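Side-chain contacts in short chain dehydrogenase/reductase (Acinetobacter baumannii, PDB 4IUY), which is a Rossmann-fold oxidoreductase of the short-chain dehydrogenase/reductase family, here without bound cofactor, and probably transfers hydride between a nicotinamide cofactor and its substrate: residues D[114-119]-D[176-181]; D[170-175]-D[208-213]; D[162-167]-D[260-265]. One frame throughout, in Å; residues are numbered along the deposited sequence.

Contact 1. Residues D[114-119]-D[176-181]; sequences GVSDTK and SPYCAS
V115 O meets the edge of the Y178 ring in plane, 3.4 Å from Y178 CD1, and also takes a hydrogen bond from N136 ND2 of helix 126-153. V115 turns its side chain away, so its carbonyl makes the contact. S116 CB approaches the same ring obliquely, 3.5 Å from Y178 CD1. Y178 sets CG opposite its backbone N (chi1 -176°), and this swings the ring out to V115 and S116. S116 OG sits 3.6 Å from Y178 CB, at the root of the tyrosine side chain. The serine hydroxyl points away from its own backbone N (chi1 -168°), which brings it alongside Y178 CB. Water 1 lies 3.1 Å from S116 OG and weakly accepts Y178 N at 3.3 Å, so it bridges the loop and the first turn of helix 176-196. G114 ends the sequence NNAG and Y178 starts YCASK. These match the NNAG and YxxxK motifs of classical short-chain dehydrogenases, where the tyrosine is the usual catalytic acid-base; Y178 is probably its counterpart. N136 ties both segments together, because its ND2 also hydrogen-bonds to S181 OG. S181 OG in turn donates to Y178 O at 2.8 Å, one turn back in the helix, and comes in tilted from the carbonyl plane.

Contact 2. Residues D[170-175]-D[208-213]; sequences STNLGV and PGYMIT
N172 and Y210 meet where the amide nitrogen reaches the phenol oxygen, with the two side chains crossing at a slant. N172 ND2 lies at a modelled 2.4 Å from Y210 OH. The geometry fits a hydrogen bond donated by the amide, but the distance is shorter than a normal N-H...O bond, so the exact spacing is doubtful. Y210 CZ lies 3.5 Å from N172 ND2, and N172 CB is 3.6 Å from Y210 OH. The amide and the ring are nearly perpendicular, with planes 83° apart, and there is no stacking between them. Y210 reaches across because CG lies opposite its carbonyl carbon (chi1 -70°); the long side chain then carries the hydroxyl over to the other loop. N172 is less relaxed. Its first torsion (chi1 -149°) falls about 30° short of fully staggered. The amide oxygen folds back on its own chain, where L173 N donates to N172 OD1 at 2.8 Å, tilted from the carbonyl plane. With the oxygen used in this way, the NH2 end faces the tyrosine. Y219 of helix 217-221 packs on the Y210 ring, and its OH takes a weak hydrogen bond from N172 ND2. The loop also contacts two other subunits: S170 O accepts H187 NE2 of a second subunit, and P273 of a third packs on N172 and L173. Segment 170-175 ends at V175, the N-cap residue of helix 176-196. P208 and G209 form the Pro-Gly pair at the end of strand 202-208, as in classical short-chain dehydrogenases. The pair of loops lies at the C-terminal ends of the strands, where such enzymes commonly bind substrate.

Contact 3. Residues D[162-167]-D[260-265]; sequences NITSIL and GIEIKV
E262 spans a whole strand to reach T164. Strand 202-208 lies between strands 159-163 and 262-265 in the sheet, and the E262 side chain passes along A207. T164 OG1 donates to E262 OE2 at 2.6 Å, a short bond that meets the oxygen on its anti side, 27° out of the carboxylate plane. The hydroxyl of T164 is set between its own N and carbonyl carbon (chi1 62°), which turns it to the glutamate. E262 OE2 has a second partner in S168 OG, and E262 OE1 pairs with R186 NE in a salt bridge. These three residues grip the carboxylate at both oxygens, which should fix its rotation. Water 3 lies 2.8 Å from E262 OE1 and can donate to it. Further along, I166 CG2 makes a loose contact with K264 CB at 4.4 Å. S165 OG accepts L167 N at 3.0 Å in an ST turn just past the strand. T164 O receives K182 NZ, the lysine of the YxxxK motif. S165 probably corresponds to the conserved serine of the family. The contact links the end of strand 159-163 to the outermost strand 262-265 across strand 202-208, in a Rossmann-type parallel sheet beside the probable active site.

How the contacts relate
The three contacts cluster near the C-terminal ends of strands 108-111, 159-163 and 202-208. Centres of contacts 1 and 2 are about 10 Å apart, contacts 2 and 3 about 12 Å, and contacts 1 and 3 about 15 Å. Along the chain the order is 114-119, 162-167, 170-175, 176-181, 208-213, 260-265, so contact 1 crosses the other two, and contact 2 is nested inside contact 3. Neighbouring backbones join them: K119 N and G174 O probably bond between contacts 1 and 2, and G209 N and V265 O between contacts 2 and 3. Y178 of contact 1 packs on S165 and L167 of contact 3, bringing the probable catalytic serine and tyrosine together.

Contact 1. Residues D[114-119]-D[176-181]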
loop_
_atom_site.group_PDB
_atom_site.type_symbol
_atom_site.label_atom_id
_atom_site.label_comp_id
_atom_site.label_asym_id
_atom_site.label_seq_id
_atom_site.Cartn_x
_atom_site.Cartn_y
_atom_site.Cartn_z
ATOM N N GLY D 114 16.150 -13.907 -11.970
ATOM C CA GLY D 114 16.008 -12.462 -12.024
ATOM C C GLY D 114 17.130 -11.789 -12.797
ATOM O O GLY D 114 18.299 -12.072 -12.546
ATOM N N VAL D 115 16.780 -10.964 -13.786
ATOM C CA VAL D 115 17.764 -10.156 -14.509
ATOM C C VAL D 115 17.386 -8.681 -14.549
ATOM O O VAL D 115 16.221 -8.301 -14.401
ATOM C CB VAL D 115 17.974 -10.618 -15.977
ATOM C CG1 VAL D 115 18.561 -12.015 -16.026
ATOM C CG2 VAL D 115 16.664 -10.529 -16.769
ATOM N N SER D 116 18.386 -7.839 -14.735
ATOM C CA SER D 116 18.120 -6.420 -14.870
ATOM C C SER D 116 19.169 -5.800 -15.781
ATOM O O SER D 116 19.921 -6.495 -16.460
ATOM C CB SER D 116 18.095 -5.738 -13.507
ATOM O OG SER D 116 17.581 -4.419 -13.595
ATOM N N ASP D 117 19.217 -4.482 -15.767
ATOM C CA ASP D 117 20.133 -3.706 -16.576
ATOM C C ASP D 117 20.083 -2.318 -15.958
ATOM O O ASP D 117 19.407 -2.104 -14.959
ATOM C CB ASP D 117 19.670 -3.665 -18.038
ATOM C CG ASP D 117 20.818 -3.419 -19.016
ATOM O OD1 ASP D 117 21.879 -2.887 -18.607
ATOM O OD2 ASP D 117 20.646 -3.724 -20.214
ATOM N N THR D 118 20.828 -1.393 -16.531
ATOM C CA THR D 118 20.768 0.000 -16.139
ATOM C C THR D 118 20.736 0.822 -17.399
ATOM O O THR D 118 21.711 0.859 -18.140
ATOM C CB THR D 118 21.975 0.416 -15.298
ATOM O OG1 THR D 118 22.040 -0.414 -14.133
ATOM C CG2 THR D 118 21.822 1.862 -14.866
ATOM N N LYS D 119 19.593 1.434 -17.668
ATOM C CA LYS D 119 19.421 2.263 -18.848
ATOM C C LYS D 119 18.464 3.370 -18.509
ATOM O O LYS D 119 17.560 3.180 -17.709
ATOM C CB LYS D 119 18.832 1.467 -20.018
ATOM C CG LYS D 119 19.756 0.451 -20.646
ATOM C CD LYS D 119 19.148 -0.024 -21.945
ATOM C CE LYS D 119 20.021 -1.040 -22.618
ATOM N NZ LYS D 119 19.599 -1.165 -24.040
ATOM N N SER D 176 13.414 0.721 -14.932
ATOM C CA SER D 176 11.963 0.694 -15.151
ATOM C C SER D 176 11.343 -0.691 -15.482
ATOM O O SER D 176 10.331 -1.067 -14.882
ATOM C CB SER D 176 11.530 1.796 -16.138
ATOM O OG SER D 176 12.489 1.980 -17.162
ATOM N N PRO D 177 11.937 -1.455 -16.420
ATOM C CA PRO D 177 11.296 -2.757 -16.685
ATOM C C PRO D 177 11.361 -3.697 -15.478
ATOM O O PRO D 177 10.388 -4.408 -15.208
ATOM C CB PRO D 177 12.115 -3.333 -17.861
ATOM C CG PRO D 177 12.781 -2.124 -18.498
ATOM C CD PRO D 177 13.077 -1.215 -17.331
ATOM N N TYR D 178 12.463 -3.648 -14.735
ATOM C CA TYR D 178 12.621 -4.451 -13.522
ATOM C C TYR D 178 11.541 -4.089 -12.478
ATOM O O TYR D 178 10.905 -4.978 -11.915
ATOM C CB TYR D 178 14.023 -4.241 -12.966
ATOM C CG TYR D 178 14.392 -5.056 -11.758
ATOM C CD1 TYR D 178 15.003 -6.304 -11.903
ATOM C CD2 TYR D 178 14.188 -4.562 -10.461
ATOM C CE1 TYR D 178 15.376 -7.038 -10.816
ATOM C CE2 TYR D 178 14.562 -5.298 -9.363
ATOM C CZ TYR D 178 15.170 -6.538 -9.552
ATOM O OH TYR D 178 15.564 -7.293 -8.475
ATOM N N CYS D 179 11.359 -2.793 -12.217
ATOM C CA CYS D 179 10.308 -2.321 -11.295
ATOM C C CYS D 179 8.922 -2.770 -11.732
ATOM O O CYS D 179 8.130 -3.221 -10.907
ATOM C CB CYS D 179 10.317 -0.788 -11.164
ATOM S SG CYS D 179 11.751 -0.188 -10.218
ATOM N N ALA D 180 8.618 -2.631 -13.022
ATOM C CA ALA D 180 7.300 -3.047 -13.503
ATOM C C ALA D 180 7.087 -4.560 -13.272
ATOM O O ALA D 180 6.022 -4.988 -12.809
ATOM C CB ALA D 180 7.114 -2.675 -14.971
ATOM N N SER D 181 8.108 -5.358 -13.591
ATOM C CA SER D 181 7.996 -6.805 -13.508
ATOM C C SER D 181 7.867 -7.268 -12.056
ATOM O O SER D 181 7.048 -8.149 -11.746
ATOM C CB SER D 181 9.173 -7.480 -14.237
ATOM O OG SER D 181 10.409 -7.232 -13.579
HETATM O O HOH W 1 15.625 -2.970 -15.467
HETATM O O HOH W 2 14.639 3.309 -16.494
#

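Contact 2. Residues D[170-175]-D[208-213]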
loop_
_atom_site.group_PDB
_atom_site.type_symbol
_atom_site.label_atom_id
_atom_site.label_comp_id
_atom_site.label_asym_id
_atom_site.label_seq_id
_atom_site.Cartn_x
_atom_site.Cartn_y
_atom_site.Cartn_z
ATOM N N SER D 170 9.068 0.222 -4.156
ATOM C CA SER D 170 9.908 1.408 -4.193
ATOM C C SER D 170 10.421 1.638 -5.625
ATOM O O SER D 170 10.341 0.757 -6.491
ATOM C CB SER D 170 11.101 1.228 -3.258
ATOM O OG SER D 170 10.657 0.883 -1.964
ATOM N N THR D 171 10.961 2.820 -5.871
ATOM C CA THR D 171 11.512 3.134 -7.177
ATOM C C THR D 171 12.998 3.354 -7.100
ATOM O O THR D 171 13.566 3.658 -6.029
ATOM C CB THR D 171 10.949 4.436 -7.775
ATOM O OG1 THR D 171 11.461 5.531 -7.008
ATOM C CG2 THR D 171 9.415 4.487 -7.769
ATOM N N ASN D 172 13.625 3.216 -8.260
ATOM C CA ASN D 172 14.961 3.721 -8.431
ATOM C C ASN D 172 15.116 4.119 -9.894
ATOM O O ASN D 172 14.178 3.960 -10.690
ATOM C CB ASN D 172 16.002 2.705 -8.002
ATOM C CG ASN D 172 17.243 3.374 -7.464
ATOM O OD1 ASN D 172 17.436 4.575 -7.659
ATOM N ND2 ASN D 172 18.107 2.604 -6.817
ATOM N N LEU D 173 16.253 4.713 -10.229
ATOM C CA LEU D 173 16.496 5.196 -11.587
ATOM C C LEU D 173 17.151 4.144 -12.462
ATOM O O LEU D 173 18.017 3.411 -11.999
ATOM C CB LEU D 173 17.399 6.414 -11.539
ATOM C CG LEU D 173 16.798 7.564 -10.741
ATOM C CD1 LEU D 173 17.778 8.704 -10.752
ATOM C CD2 LEU D 173 15.461 7.972 -11.327
ATOM N N GLY D 174 16.769 4.100 -13.733
ATOM C CA GLY D 174 17.456 3.266 -14.700
ATOM C C GLY D 174 17.019 1.807 -14.670
ATOM O O GLY D 174 17.692 0.953 -15.230
ATOM N N VAL D 175 15.909 1.511 -13.993
ATOM C CA VAL D 175 15.482 0.116 -13.806
ATOM C C VAL D 175 13.978 -0.071 -14.028
ATOM O O VAL D 175 13.342 -0.920 -13.396
ATOM C CB VAL D 175 15.880 -0.387 -12.403
ATOM C CG1 VAL D 175 17.395 -0.535 -12.306
ATOM C CG2 VAL D 175 15.366 0.588 -11.309
ATOM N N PRO D 208 13.997 -8.752 -1.093
ATOM C CA PRO D 208 15.285 -8.313 -0.556
ATOM C C PRO D 208 15.544 -6.855 -0.912
ATOM O O PRO D 208 15.074 -6.416 -1.964
ATOM C CB PRO D 208 16.298 -9.194 -1.311
ATOM C CG PRO D 208 15.484 -10.243 -1.992
ATOM C CD PRO D 208 14.159 -9.651 -2.247
ATOM N N GLY D 209 16.292 -6.138 -0.070
ATOM C CA GLY D 209 16.858 -4.850 -0.458
ATOM C C GLY D 209 18.096 -5.055 -1.316
ATOM O O GLY D 209 18.242 -6.096 -1.929
ATOM N N TYR D 210 19.001 -4.083 -1.352
ATOM C CA TYR D 210 20.221 -4.223 -2.125
ATOM C C TYR D 210 21.207 -5.155 -1.455
ATOM O O TYR D 210 21.652 -4.925 -0.332
ATOM C CB TYR D 210 20.873 -2.871 -2.391
ATOM C CG TYR D 210 20.099 -2.009 -3.357
ATOM C CD1 TYR D 210 20.317 -2.096 -4.729
ATOM C CD2 TYR D 210 19.139 -1.116 -2.905
ATOM C CE1 TYR D 210 19.599 -1.294 -5.622
ATOM C CE2 TYR D 210 18.416 -0.323 -3.789
ATOM C CZ TYR D 210 18.650 -0.406 -5.129
ATOM O OH TYR D 210 17.915 0.393 -5.972
HETATM N N MSE D 211 21.543 -6.222 -2.161
HETATM C CA MSE D 211 22.444 -7.213 -1.607
HETATM C C MSE D 211 23.840 -6.994 -2.083
HETATM O O MSE D 211 24.071 -6.751 -3.266
HETATM C CB MSE D 211 21.983 -8.610 -1.958
HETATM C CG MSE D 211 20.664 -8.890 -1.293
HETATM SE SE MSE D 211 19.938 -10.544 -1.867
HETATM C CE MSE D 211 19.386 -10.098 -3.673
ATOM N N ILE D 212 24.773 -7.055 -1.144
ATOM C CA ILE D 212 26.161 -6.910 -1.497
ATOM C C ILE D 212 26.623 -8.113 -2.345
ATOM O O ILE D 212 26.890 -9.210 -1.836
ATOM C CB ILE D 212 27.021 -6.602 -0.251
ATOM C CG1 ILE D 212 28.497 -6.605 -0.643
ATOM C CG2 ILE D 212 26.713 -7.575 0.885
ATOM C CD1 ILE D 212 28.815 -5.610 -1.738
ATOM N N THR D 213 26.637 -7.887 -3.661
ATOM C CA THR D 213 26.998 -8.903 -4.644
ATOM C C THR D 213 28.061 -8.351 -5.594
ATOM O O THR D 213 28.475 -7.192 -5.467
ATOM C CB THR D 213 25.790 -9.352 -5.489
ATOM O OG1 THR D 213 25.412 -8.306 -6.392
ATOM C CG2 THR D 213 24.609 -9.724 -4.605
#

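Contact 3. Residues D[162-167]-D[260-265]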
loop_
_atom_site.group_PDB
_atom_site.type_symbol
_atom_site.label_atom_id
_atom_site.label_comp_id
_atom_site.label_asym_id
_atom_site.label_seq_id
_atom_site.Cartn_x
_atom_site.Cartn_y
_atom_site.Cartn_z
ATOM N N ASN D 162 8.140 -16.566 -4.015
ATOM C CA ASN D 162 8.629 -15.696 -5.082
ATOM C C ASN D 162 9.645 -14.717 -4.560
ATOM O O ASN D 162 9.379 -13.959 -3.632
ATOM C CB ASN D 162 7.466 -14.924 -5.748
ATOM C CG ASN D 162 6.517 -15.848 -6.533
ATOM O OD1 ASN D 162 6.970 -16.794 -7.181
ATOM N ND2 ASN D 162 5.209 -15.579 -6.473
ATOM N N ILE D 163 10.833 -14.723 -5.135
ATOM C CA ILE D 163 11.755 -13.684 -4.753
ATOM C C ILE D 163 11.447 -12.453 -5.585
ATOM O O ILE D 163 11.638 -12.439 -6.810
ATOM C CB ILE D 163 13.213 -14.084 -4.920
ATOM C CG1 ILE D 163 13.470 -15.437 -4.266
ATOM C CG2 ILE D 163 14.094 -13.000 -4.319
ATOM C CD1 ILE D 163 13.062 -15.495 -2.832
ATOM N N THR D 164 10.922 -11.424 -4.928
ATOM C CA THR D 164 10.686 -10.180 -5.645
ATOM C C THR D 164 11.866 -9.227 -5.421
ATOM O O THR D 164 12.971 -9.507 -5.862
ATOM C CB THR D 164 9.301 -9.560 -5.285
ATOM O OG1 THR D 164 9.216 -9.227 -3.889
ATOM C CG2 THR D 164 8.198 -10.559 -5.662
ATOM N N SER D 165 11.617 -8.127 -4.719
ATOM C CA SER D 165 12.557 -7.024 -4.543
ATOM C C SER D 165 11.780 -5.898 -3.872
ATOM O O SER D 165 10.568 -5.764 -4.073
ATOM C CB SER D 165 13.042 -6.515 -5.904
ATOM O OG SER D 165 13.781 -5.305 -5.784
ATOM N N ILE D 166 12.458 -5.066 -3.100
ATOM C CA ILE D 166 11.785 -3.893 -2.552
ATOM C C ILE D 166 11.387 -2.954 -3.674
ATOM O O ILE D 166 10.550 -2.082 -3.501
ATOM C CB ILE D 166 12.612 -3.162 -1.493
ATOM C CG1 ILE D 166 13.949 -2.698 -2.055
ATOM C CG2 ILE D 166 12.812 -4.038 -0.265
ATOM C CD1 ILE D 166 14.721 -1.776 -1.050
ATOM N N LEU D 167 11.985 -3.158 -4.840
ATOM C CA LEU D 167 11.616 -2.404 -6.033
ATOM C C LEU D 167 10.245 -2.779 -6.586
ATOM O O LEU D 167 9.787 -2.215 -7.564
ATOM C CB LEU D 167 12.680 -2.556 -7.113
ATOM C CG LEU D 167 13.971 -1.825 -6.711
ATOM C CD1 LEU D 167 14.988 -1.938 -7.799
ATOM C CD2 LEU D 167 13.702 -0.335 -6.366
ATOM N N GLY D 260 -0.058 -15.116 0.552
ATOM C CA GLY D 260 -0.332 -13.870 -0.144
ATOM C C GLY D 260 0.406 -12.644 0.350
ATOM O O GLY D 260 -0.041 -11.531 0.106
ATOM N N ILE D 261 1.529 -12.831 1.039
ATOM C CA ILE D 261 2.234 -11.696 1.616
ATOM C C ILE D 261 3.614 -11.534 1.015
ATOM O O ILE D 261 4.160 -12.463 0.420
ATOM C CB ILE D 261 2.362 -11.794 3.173
ATOM C CG1 ILE D 261 3.462 -12.765 3.565
ATOM C CG2 ILE D 261 1.021 -12.200 3.818
ATOM C CD1 ILE D 261 3.899 -12.609 4.981
ATOM N N GLU D 262 4.179 -10.345 1.192
ATOM C CA GLU D 262 5.547 -10.089 0.795
ATOM C C GLU D 262 6.296 -9.590 2.024
ATOM O O GLU D 262 5.938 -8.570 2.619
ATOM C CB GLU D 262 5.598 -9.056 -0.335
ATOM C CG GLU D 262 7.007 -8.669 -0.765
ATOM C CD GLU D 262 7.023 -7.458 -1.696
ATOM O OE1 GLU D 262 6.707 -6.323 -1.241
ATOM O OE2 GLU D 262 7.389 -7.637 -2.871
ATOM N N ILE D 263 7.307 -10.347 2.418
ATOM C CA ILE D 263 8.193 -10.000 3.528
ATOM C C ILE D 263 9.416 -9.241 2.990
ATOM O O ILE D 263 10.247 -9.804 2.249
ATOM C CB ILE D 263 8.669 -11.273 4.254
ATOM C CG1 ILE D 263 7.472 -12.037 4.838
ATOM C CG2 ILE D 263 9.711 -10.936 5.332
ATOM C CD1 ILE D 263 7.869 -13.333 5.610
ATOM N N LYS D 264 9.521 -7.971 3.357
ATOM C CA LYS D 264 10.662 -7.150 2.956
ATOM C C LYS D 264 11.825 -7.418 3.876
ATOM O O LYS D 264 11.647 -7.499 5.085
ATOM C CB LYS D 264 10.315 -5.664 2.949
ATOM C CG LYS D 264 9.228 -5.299 1.932
ATOM C CD LYS D 264 8.923 -3.806 1.982
ATOM C CE LYS D 264 8.274 -3.432 3.294
ATOM N NZ LYS D 264 8.114 -1.956 3.389
ATOM N N VAL D 265 13.001 -7.620 3.296
ATOM C CA VAL D 265 14.214 -7.822 4.083
ATOM C C VAL D 265 15.209 -6.792 3.572
ATOM O O VAL D 265 15.882 -6.994 2.541
ATOM C CB VAL D 265 14.747 -9.292 3.931
ATOM C CG1 VAL D 265 15.939 -9.525 4.784
ATOM C CG2 VAL D 265 13.650 -10.325 4.289
HETATM O O HOH W 3 8.569 -4.269 -1.803
#